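Long-range contacts in importin subunit beta-1 (Saccharomyces cerevisiae, PDB 5OWU), which imports proteins into the nucleus by associating with importin alpha, the adaptor that binds the classical nuclear localization signal of the cargo: residues A389-G394 and K428-W433; D381-R386 and S424-E429; I435-D440 and C473-I478. All blocks are in the same frame, centred on the assembly; numbering follows the deposited sequence. Where two conformers were deposited one is given.

Contact 1: residues A389-G394 and K428-W433; sequences AVMAFG and KETTAW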
loop_
_atom_site.group_PDB
_atom_site.type_symbol
_atom_site.label_atom_id
_atom_site.label_comp_id
_atom_site.label_asym_id
_atom_site.label_seq_id
_atom_site.Cartn_x
_atom_site.Cartn_y
_atom_site.Cartn_z
ATOM N N ALA A 389 -25.844 -8.897 -13.925
ATOM C CA ALA A 389 -25.495 -10.202 -14.480
ATOM C C ALA A 389 -24.061 -10.217 -14.998
ATOM O O ALA A 389 -23.283 -11.124 -14.669
ATOM C CB ALA A 389 -26.481 -10.581 -15.589
ATOM N N VAL A 390 -23.681 -9.223 -15.816
ATOM C CA VAL A 390 -22.299 -9.235 -16.309
ATOM C C VAL A 390 -21.313 -8.948 -15.179
ATOM O O VAL A 390 -20.181 -9.451 -15.191
ATOM C CB VAL A 390 -22.078 -8.260 -17.491
ATOM C CG1 VAL A 390 -22.672 -8.810 -18.761
ATOM C CG2 VAL A 390 -22.639 -6.867 -17.192
ATOM N N MET A 391 -21.699 -8.131 -14.200
ATOM C CA MET A 391 -20.837 -7.915 -13.042
ATOM C C MET A 391 -20.545 -9.231 -12.329
ATOM O O MET A 391 -19.395 -9.516 -11.967
ATOM C CB MET A 391 -21.485 -6.915 -12.077
ATOM C CG MET A 391 -20.641 -6.617 -10.832
ATOM S SD MET A 391 -19.032 -5.875 -11.227
ATOM C CE MET A 391 -18.201 -6.116 -9.664
ATOM N N ALA A 392 -21.580 -10.048 -12.114
ATOM C CA ALA A 392 -21.395 -11.324 -11.430
ATOM C C ALA A 392 -20.532 -12.270 -12.263
ATOM O O ALA A 392 -19.585 -12.899 -11.750
ATOM C CB ALA A 392 -22.763 -11.946 -11.125
ATOM N N PHE A 393 -20.823 -12.359 -13.566
ATOM C CA PHE A 393 -20.051 -13.266 -14.404
ATOM C C PHE A 393 -18.580 -12.882 -14.396
ATOM O O PHE A 393 -17.707 -13.727 -14.178
ATOM C CB PHE A 393 -20.590 -13.279 -15.831
ATOM C CG PHE A 393 -20.035 -14.400 -16.652
ATOM C CD1 PHE A 393 -18.850 -14.248 -17.336
ATOM C CD2 PHE A 393 -20.687 -15.618 -16.713
ATOM C CE1 PHE A 393 -18.329 -15.287 -18.087
ATOM C CE2 PHE A 393 -20.173 -16.656 -17.451
ATOM C CZ PHE A 393 -18.993 -16.493 -18.141
ATOM N N GLY A 394 -18.287 -11.601 -14.617
ATOM C CA GLY A 394 -16.907 -11.159 -14.572
ATOM C C GLY A 394 -16.278 -11.394 -13.215
ATOM O O GLY A 394 -15.086 -11.701 -13.123
ATOM N N LYS A 428 -23.062 -1.452 -20.810
ATOM C CA LYS A 428 -21.937 -1.573 -21.731
ATOM C C LYS A 428 -20.611 -1.394 -21.005
ATOM O O LYS A 428 -19.623 -2.068 -21.322
ATOM C CB LYS A 428 -22.062 -0.546 -22.852
ATOM C CG LYS A 428 -23.179 -0.833 -23.834
ATOM C CD LYS A 428 -23.124 0.117 -25.025
ATOM C CE LYS A 428 -23.475 1.529 -24.639
ATOM N NZ LYS A 428 -23.500 2.396 -25.839
ATOM N N GLU A 429 -20.565 -0.476 -20.043
ATOM C CA GLU A 429 -19.342 -0.267 -19.277
ATOM C C GLU A 429 -18.930 -1.548 -18.560
ATOM O O GLU A 429 -17.774 -2.004 -18.653
ATOM C CB GLU A 429 -19.563 0.871 -18.278
ATOM C CG GLU A 429 -18.430 1.094 -17.297
ATOM C CD GLU A 429 -18.643 2.333 -16.440
ATOM O OE1 GLU A 429 -19.787 2.557 -15.994
ATOM O OE2 GLU A 429 -17.669 3.081 -16.231
ATOM N N THR A 430 -19.882 -2.159 -17.849
ATOM C CA THR A 430 -19.555 -3.361 -17.101
ATOM C C THR A 430 -19.317 -4.545 -18.028
ATOM O O THR A 430 -18.488 -5.399 -17.725
ATOM C CB THR A 430 -20.664 -3.650 -16.094
ATOM O OG1 THR A 430 -20.775 -2.522 -15.220
ATOM C CG2 THR A 430 -20.356 -4.924 -15.280
ATOM N N THR A 431 -20.011 -4.603 -19.167
ATOM C CA THR A 431 -19.766 -5.666 -20.139
ATOM C C THR A 431 -18.349 -5.596 -20.692
ATOM O O THR A 431 -17.678 -6.627 -20.840
ATOM C CB THR A 431 -20.794 -5.575 -21.271
ATOM O OG1 THR A 431 -22.107 -5.782 -20.735
ATOM C CG2 THR A 431 -20.520 -6.625 -22.370
ATOM N N ALA A 432 -17.877 -4.391 -21.024
ATOM C CA ALA A 432 -16.492 -4.246 -21.464
ATOM C C ALA A 432 -15.534 -4.733 -20.384
ATOM O O ALA A 432 -14.574 -5.469 -20.665
ATOM C CB ALA A 432 -16.195 -2.787 -21.824
ATOM N N TRP A 433 -15.777 -4.320 -19.136
ATOM C CA TRP A 433 -14.979 -4.838 -18.026
ATOM C C TRP A 433 -15.027 -6.364 -17.971
ATOM O O TRP A 433 -13.997 -7.024 -17.795
ATOM C CB TRP A 433 -15.475 -4.234 -16.714
ATOM C CG TRP A 433 -14.880 -4.837 -15.478
ATOM C CD1 TRP A 433 -13.684 -4.512 -14.899
ATOM C CD2 TRP A 433 -15.457 -5.862 -14.656
ATOM N NE1 TRP A 433 -13.484 -5.268 -13.771
ATOM C CE2 TRP A 433 -14.557 -6.103 -13.596
ATOM C CE3 TRP A 433 -16.646 -6.597 -14.711
ATOM C CZ2 TRP A 433 -14.807 -7.044 -12.601
ATOM C CZ3 TRP A 433 -16.894 -7.532 -13.721
ATOM C CH2 TRP A 433 -15.980 -7.749 -12.681
#
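Thr430, whose methyl group packs on Val390 and Met391, has its hydroxyl engaged on both helices: OG1 is hydrogen-bonded to Glu387 OE2, one turn before Met391 on the facing helix, and makes a second, weak bond to Gln426 O on its own helix. With OG1 beside the backbone N (chi1 -59°), where it meets these partners, CG2 falls anti to that N and lies 3.6 Å from Val390 CG2 and equally near Met391 N. Val390 packs against both threonines of the facing helix, for its CG1 and CG2 each lie 3.7 Å from Thr431 OG1; that hydroxyl is satisfied by Val427 O in its own helix.

Further along, Trp433 carries the contact. Its six-membered ring extends to the facing helix and presents the CZ3 edge to Met391 O, 3.6 Å away and near the ring plane. Met391, bent at chi2 (61°), sets its sulfur oblique to the same ring, with SD 4.2 Å from the ring centroid, a Met-aromatic contact. Trp433 CH2 comes within 3.7 Å of Gly394 C, an approach possible because Gly394 has no beta carbon, which would otherwise clash with CZ3. The axes lie 8.7 Å apart and only 16° from parallel, the side-by-side packing of second helices in consecutive HEAT repeats, here HEAT 9 and HEAT 10.

Contact 2: residues D381-R386 and S424-E429; sequences DNWRNR and SLQVKE
Trp383 meets Gln426 through the face of its indole, and the conformations of both side chains make this possible. In Trp383, CG sits between the backbone N and the carbonyl carbon (chi1 72°), a crowded position from which the indole reaches the first turn of the facing helix. Gln426 bends at chi2 (93°) and brings its amide over the ring, with NE2 3.4 Å from Trp383 CH2 and offset toward the rim; the amide and ring planes are 36° apart. Arg384 CG covers the opposite face above its centre, so the indole is held between a neighbour in sequence and a residue of the next repeat. An alanine in place of Trp383 would probably open a gap between Arg384 and Gln426 and set the Gln426 amide free to turn.

Ser424 stands at the N-cap of its helix. Its OG accepts a weak bond from Val427 N and packs 3.6 Å from Trp383 CB. Asn382 caps the other helix: its OD1 accepts from Arg384 N at 3.0 Å, the donor lying above the carbonyl plane. Val427 packs beside Ser424, with CG2 3.5 Å from Trp383 O and touching Arg386 CB.

Arg386, bent at chi3, folds its guanidinium back over Trp383 CA. NE forms a salt bridge with Asp422, whose other oxygen takes the Ser424 N-H, while NH1 bonds to Ala380 O and weakly to Asp381 O. One carboxylate thereby ties an arginine of HEAT 9 to the helix start of HEAT 10, recalling the aspartate-arginine links between successive units of HEAT-repeat solenoids.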
loop_
_atom_site.group_PDB
_atom_site.type_symbol
_atom_site.label_atom_id
_atom_site.label_comp_id
_atom_site.label_asym_id
_atom_site.label_seq_id
_atom_site.Cartn_x
_atom_site.Cartn_y
_atom_site.Cartn_z
ATOM N N ASP A 381 -35.373 -7.169 -18.477
ATOM C CA ASP A 381 -35.798 -5.893 -19.042
ATOM C C ASP A 381 -35.182 -4.703 -18.320
ATOM O O ASP A 381 -35.018 -3.637 -18.926
ATOM C CB ASP A 381 -37.324 -5.778 -18.997
ATOM C CG ASP A 381 -38.007 -6.719 -19.962
ATOM O OD1 ASP A 381 -37.501 -6.879 -21.092
ATOM O OD2 ASP A 381 -39.049 -7.298 -19.589
ATOM N N ASN A 382 -34.845 -4.858 -17.041
ATOM C CA ASN A 382 -34.291 -3.771 -16.239
ATOM C C ASN A 382 -32.778 -3.726 -16.415
ATOM O O ASN A 382 -32.100 -4.745 -16.244
ATOM C CB ASN A 382 -34.650 -3.966 -14.766
ATOM C CG ASN A 382 -34.406 -2.723 -13.927
ATOM O OD1 ASN A 382 -33.537 -1.900 -14.231
ATOM N ND2 ASN A 382 -35.176 -2.587 -12.856
ATOM N N TRP A 383 -32.251 -2.547 -16.755
ATOM C CA TRP A 383 -30.812 -2.427 -16.966
ATOM C C TRP A 383 -30.033 -2.824 -15.723
ATOM O O TRP A 383 -28.920 -3.347 -15.830
ATOM C CB TRP A 383 -30.439 -0.999 -17.389
ATOM C CG TRP A 383 -30.541 0.042 -16.300
ATOM C CD1 TRP A 383 -31.594 0.879 -16.061
ATOM C CD2 TRP A 383 -29.546 0.364 -15.319
ATOM N NE1 TRP A 383 -31.317 1.700 -14.993
ATOM C CE2 TRP A 383 -30.068 1.404 -14.519
ATOM C CE3 TRP A 383 -28.270 -0.128 -15.035
ATOM C CZ2 TRP A 383 -29.358 1.956 -13.457
ATOM C CZ3 TRP A 383 -27.565 0.425 -13.978
ATOM C CH2 TRP A 383 -28.110 1.456 -13.203
ATOM N N ARG A 384 -30.602 -2.599 -14.537
ATOM C CA ARG A 384 -29.896 -2.946 -13.307
ATOM C C ARG A 384 -29.623 -4.444 -13.232
ATOM O O ARG A 384 -28.576 -4.872 -12.730
ATOM C CB ARG A 384 -30.706 -2.499 -12.093
ATOM C CG ARG A 384 -30.832 -0.995 -11.938
ATOM C CD ARG A 384 -31.757 -0.688 -10.772
ATOM N NE ARG A 384 -31.696 0.704 -10.331
ATOM C CZ ARG A 384 -30.743 1.202 -9.550
ATOM N NH1 ARG A 384 -29.743 0.438 -9.134
ATOM N NH2 ARG A 384 -30.785 2.472 -9.189
ATOM N N ASN A 385 -30.555 -5.256 -13.736
ATOM C CA ASN A 385 -30.394 -6.702 -13.673
ATOM C C ASN A 385 -29.393 -7.209 -14.707
ATOM O O ASN A 385 -28.600 -8.109 -14.413
ATOM C CB ASN A 385 -31.752 -7.375 -13.846
ATOM C CG ASN A 385 -32.678 -7.108 -12.672
ATOM O OD1 ASN A 385 -33.281 -6.043 -12.574
ATOM N ND2 ASN A 385 -32.779 -8.067 -11.769
ATOM N N ARG A 386 -29.389 -6.637 -15.910
ATOM C CA ARG A 386 -28.386 -7.033 -16.897
ATOM C C ARG A 386 -26.984 -6.622 -16.450
ATOM O O ARG A 386 -26.030 -7.415 -16.545
ATOM C CB ARG A 386 -28.725 -6.424 -18.255
ATOM C CG ARG A 386 -30.151 -6.712 -18.738
ATOM C CD ARG A 386 -30.335 -6.423 -20.226
ATOM N NE ARG A 386 -30.170 -5.011 -20.557
ATOM C CZ ARG A 386 -31.099 -4.082 -20.361
ATOM N NH1 ARG A 386 -32.264 -4.405 -19.811
ATOM N NH2 ARG A 386 -30.860 -2.824 -20.698
ATOM N N SER A 424 -28.124 0.592 -22.340
ATOM C CA SER A 424 -27.711 1.138 -21.053
ATOM C C SER A 424 -26.208 1.384 -21.055
ATOM O O SER A 424 -25.425 0.458 -21.293
ATOM C CB SER A 424 -28.084 0.183 -19.923
ATOM O OG SER A 424 -27.551 0.636 -18.690
ATOM N N LEU A 425 -25.807 2.628 -20.781
ATOM C CA LEU A 425 -24.384 2.942 -20.675
ATOM C C LEU A 425 -23.709 2.109 -19.590
ATOM O O LEU A 425 -22.593 1.606 -19.781
ATOM C CB LEU A 425 -24.196 4.428 -20.379
ATOM C CG LEU A 425 -22.755 4.860 -20.121
ATOM C CD1 LEU A 425 -21.872 4.514 -21.305
ATOM C CD2 LEU A 425 -22.703 6.350 -19.835
ATOM N N GLN A 426 -24.361 1.972 -18.434
ATOM C CA GLN A 426 -23.789 1.179 -17.350
ATOM C C GLN A 426 -23.597 -0.271 -17.779
ATOM O O GLN A 426 -22.577 -0.897 -17.460
ATOM C CB GLN A 426 -24.685 1.253 -16.116
ATOM C CG GLN A 426 -24.859 2.655 -15.543
ATOM C CD GLN A 426 -26.091 3.361 -16.085
ATOM O OE1 GLN A 426 -26.306 3.423 -17.296
ATOM N NE2 GLN A 426 -26.916 3.890 -15.182
ATOM N N VAL A 427 -24.566 -0.824 -18.508
ATOM C CA VAL A 427 -24.443 -2.209 -18.947
ATOM C C VAL A 427 -23.241 -2.372 -19.859
ATOM O O VAL A 427 -22.479 -3.332 -19.732
ATOM C CB VAL A 427 -25.736 -2.675 -19.639
ATOM C CG1 VAL A 427 -25.534 -4.037 -20.302
ATOM C CG2 VAL A 427 -26.868 -2.741 -18.634
ATOM N N LYS A 428 -23.062 -1.452 -20.810
ATOM C CA LYS A 428 -21.937 -1.573 -21.731
ATOM C C LYS A 428 -20.611 -1.394 -21.005
ATOM O O LYS A 428 -19.623 -2.068 -21.322
ATOM C CB LYS A 428 -22.062 -0.546 -22.852
ATOM C CG LYS A 428 -23.179 -0.833 -23.834
ATOM C CD LYS A 428 -23.124 0.117 -25.025
ATOM C CE LYS A 428 -23.475 1.529 -24.639
ATOM N NZ LYS A 428 -23.500 2.396 -25.839
ATOM N N GLU A 429 -20.565 -0.476 -20.043
ATOM C CA GLU A 429 -19.342 -0.267 -19.277
ATOM C C GLU A 429 -18.930 -1.548 -18.560
ATOM O O GLU A 429 -17.774 -2.004 -18.653
ATOM C CB GLU A 429 -19.563 0.871 -18.278
ATOM C CG GLU A 429 -18.430 1.094 -17.297
ATOM C CD GLU A 429 -18.643 2.333 -16.440
ATOM O OE1 GLU A 429 -19.787 2.557 -15.994
ATOM O OE2 GLU A 429 -17.669 3.081 -16.231
#

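Contact 3: residues I435-D440 and C473-I478; sequences IGRIAD and CSWTII
Gly436 and Thr476 bring together the second helices of HEAT 10 and HEAT 11, stacked side by side in the solenoid with axes 8.3 Å apart and 10° from parallel. The approach is close: the CA atoms of Gly436 and Thr476 are only 3.9 Å apart, and a beta carbon on Gly436 would run into Thr476 OG1.

The polar interactions are made with residues around the two segments. Thr476 OG1, a buried hydroxyl, sits between two carbonyl acceptors, Ala432 O across the interface and Asn472 O in its own helix, which share its proton. Gly436 O receives Asn479 ND2, a further tie between the helices. Arg437 NE bonds to Gly394 O, so the arginine reaches back to HEAT 9.

Aromatic packing comes from Trp475, modelled in two conformers. In the one described, CZ3 lies 3.5 Å from Gly436 CA. Arg437 CG lies in the indole plane at the ring edge, and the bend at chi2 brings CD to 3.9 Å from Trp475 CH2. The guanidinium lies beside the ring, not over it, the two planes 6° apart. In this conformer the ring also meets that of Trp433, nearly parallel to it.

Apolar contact is small: Ile435 CG2 touches Thr476 CG2 at 3.7 Å, both methyls set anti to their own backbone N.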
loop_
_atom_site.group_PDB
_atom_site.type_symbol
_atom_site.label_atom_id
_atom_site.label_comp_id
_atom_site.label_asym_id
_atom_site.label_seq_id
_atom_site.Cartn_x
_atom_site.Cartn_y
_atom_site.Cartn_z
ATOM N N ILE A 435 -15.517 -8.517 -20.309
ATOM C CA ILE A 435 -14.704 -9.096 -21.371
ATOM C C ILE A 435 -13.238 -9.031 -20.985
ATOM O O ILE A 435 -12.474 -9.976 -21.229
ATOM C CB ILE A 435 -14.989 -8.384 -22.708
ATOM C CG1 ILE A 435 -16.447 -8.648 -23.119
ATOM C CG2 ILE A 435 -14.045 -8.865 -23.797
ATOM C CD1 ILE A 435 -16.927 -7.822 -24.278
ATOM N N GLY A 436 -12.823 -7.922 -20.359
ATOM C CA GLY A 436 -11.462 -7.844 -19.851
ATOM C C GLY A 436 -11.150 -8.898 -18.801
ATOM O O GLY A 436 -10.039 -9.420 -18.754
ATOM N N ARG A 437 -12.115 -9.199 -17.924
ATOM C CA ARG A 437 -11.925 -10.239 -16.908
ATOM C C ARG A 437 -11.770 -11.621 -17.546
ATOM O O ARG A 437 -10.894 -12.415 -17.153
ATOM C CB ARG A 437 -13.116 -10.227 -15.942
ATOM C CG ARG A 437 -13.232 -8.939 -15.130
ATOM C CD ARG A 437 -12.278 -8.959 -13.943
ATOM N NE ARG A 437 -12.661 -10.029 -13.025
ATOM C CZ ARG A 437 -11.994 -10.365 -11.927
ATOM N NH1 ARG A 437 -10.888 -9.716 -11.581
ATOM N NH2 ARG A 437 -12.438 -11.365 -11.176
ATOM N N ILE A 438 -12.625 -11.922 -18.526
ATOM C CA ILE A 438 -12.504 -13.175 -19.262
ATOM C C ILE A 438 -11.128 -13.256 -19.902
ATOM O O ILE A 438 -10.423 -14.267 -19.789
ATOM C CB ILE A 438 -13.626 -13.289 -20.311
ATOM C CG1 ILE A 438 -14.987 -13.328 -19.616
ATOM C CG2 ILE A 438 -13.440 -14.533 -21.166
ATOM C CD1 ILE A 438 -16.165 -13.251 -20.542
ATOM N N ALA A 439 -10.720 -12.179 -20.575
ATOM C CA ALA A 439 -9.420 -12.173 -21.232
ATOM C C ALA A 439 -8.306 -12.332 -20.216
ATOM O O ALA A 439 -7.321 -13.031 -20.463
ATOM C CB ALA A 439 -9.233 -10.878 -22.022
ATOM N N ASP A 440 -8.457 -11.705 -19.055
ATOM C CA ASP A 440 -7.343 -11.601 -18.126
ATOM C C ASP A 440 -7.042 -12.938 -17.462
ATOM O O ASP A 440 -5.873 -13.292 -17.279
ATOM C CB ASP A 440 -7.636 -10.539 -17.068
ATOM C CG ASP A 440 -6.388 -10.054 -16.371
ATOM O OD1 ASP A 440 -5.314 -10.086 -17.006
ATOM O OD2 ASP A 440 -6.474 -9.641 -15.196
ATOM N N CYS A 473 -12.524 -0.743 -22.554
ATOM C CA CYS A 473 -12.057 -1.456 -23.737
ATOM C C CYS A 473 -10.538 -1.392 -23.870
ATOM O O CYS A 473 -9.914 -2.366 -24.308
ATOM C CB CYS A 473 -12.736 -0.902 -24.985
ATOM S SG CYS A 473 -14.448 -1.408 -25.089
ATOM N N SER A 474 -9.921 -0.263 -23.509
ATOM C CA SER A 474 -8.461 -0.197 -23.519
ATOM C C SER A 474 -7.866 -1.164 -22.499
ATOM O O SER A 474 -6.898 -1.879 -22.797
ATOM C CB SER A 474 -7.983 1.237 -23.249
ATOM O OG SER A 474 -8.072 2.023 -24.427
ATOM N N TRP A 475 -8.415 -1.179 -21.277
ATOM C CA TRP A 475 -7.968 -2.128 -20.252
ATOM C C TRP A 475 -8.107 -3.563 -20.743
ATOM O O TRP A 475 -7.224 -4.412 -20.527
ATOM C CB TRP A 475 -8.788 -1.915 -18.970
ATOM C CG TRP A 475 -8.536 -2.892 -17.832
ATOM C CD1 TRP A 475 -7.476 -2.892 -16.970
ATOM C CD2 TRP A 475 -9.387 -3.977 -17.415
ATOM N NE1 TRP A 475 -7.601 -3.915 -16.058
ATOM C CE2 TRP A 475 -8.766 -4.593 -16.306
ATOM C CE3 TRP A 475 -10.609 -4.485 -17.872
ATOM C CZ2 TRP A 475 -9.322 -5.696 -15.648
ATOM C CZ3 TRP A 475 -11.165 -5.592 -17.217
ATOM C CH2 TRP A 475 -10.516 -6.179 -16.119
ATOM N N THR A 476 -9.226 -3.853 -21.410
ATOM C CA THR A 476 -9.483 -5.190 -21.928
ATOM C C THR A 476 -8.482 -5.561 -23.011
ATOM O O THR A 476 -8.011 -6.702 -23.065
ATOM C CB THR A 476 -10.917 -5.256 -22.456
ATOM O OG1 THR A 476 -11.820 -5.204 -21.344
ATOM C CG2 THR A 476 -11.176 -6.525 -23.279
ATOM N N ILE A 477 -8.141 -4.609 -23.881
ATOM C CA ILE A 477 -7.147 -4.878 -24.916
ATOM C C ILE A 477 -5.797 -5.183 -24.282
ATOM O O ILE A 477 -5.101 -6.127 -24.683
ATOM C CB ILE A 477 -7.070 -3.696 -25.900
ATOM C CG1 ILE A 477 -8.340 -3.654 -26.756
ATOM C CG2 ILE A 477 -5.838 -3.802 -26.783
ATOM C CD1 ILE A 477 -8.521 -2.374 -27.536
ATOM N N ILE A 478 -5.413 -4.405 -23.268
ATOM C CA ILE A 478 -4.183 -4.711 -22.543
ATOM C C ILE A 478 -4.210 -6.159 -22.059
ATOM O O ILE A 478 -3.268 -6.926 -22.292
ATOM C CB ILE A 478 -3.984 -3.717 -21.384
ATOM C CG1 ILE A 478 -3.606 -2.346 -21.948
ATOM C CG2 ILE A 478 -2.895 -4.205 -20.417
ATOM C CD1 ILE A 478 -3.673 -1.217 -20.923
#

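Overall arrangement
Three points along helix 425-442 show how one solenoid helix serves two neighbours. Contacts 1 and 2 join it to helix 383-395, their centres 9 Å apart; contact 3 joins it to helix 467-484. Contact 2, at the helix starts, lies farthest from the centre of the chain and is rich in caps and charge. Contacts 1 and 3 pack helix against helix past the starts, and in each the end of a tryptophan ring packs against a glycine; contact 1 is only partly buried, whereas contacts 2 and 3 are buried. Contacts 1 and 3 touch directly, also through Phe393 with Ile438, while contacts 2 and 3 stay about 6 Å apart at their nearest atoms.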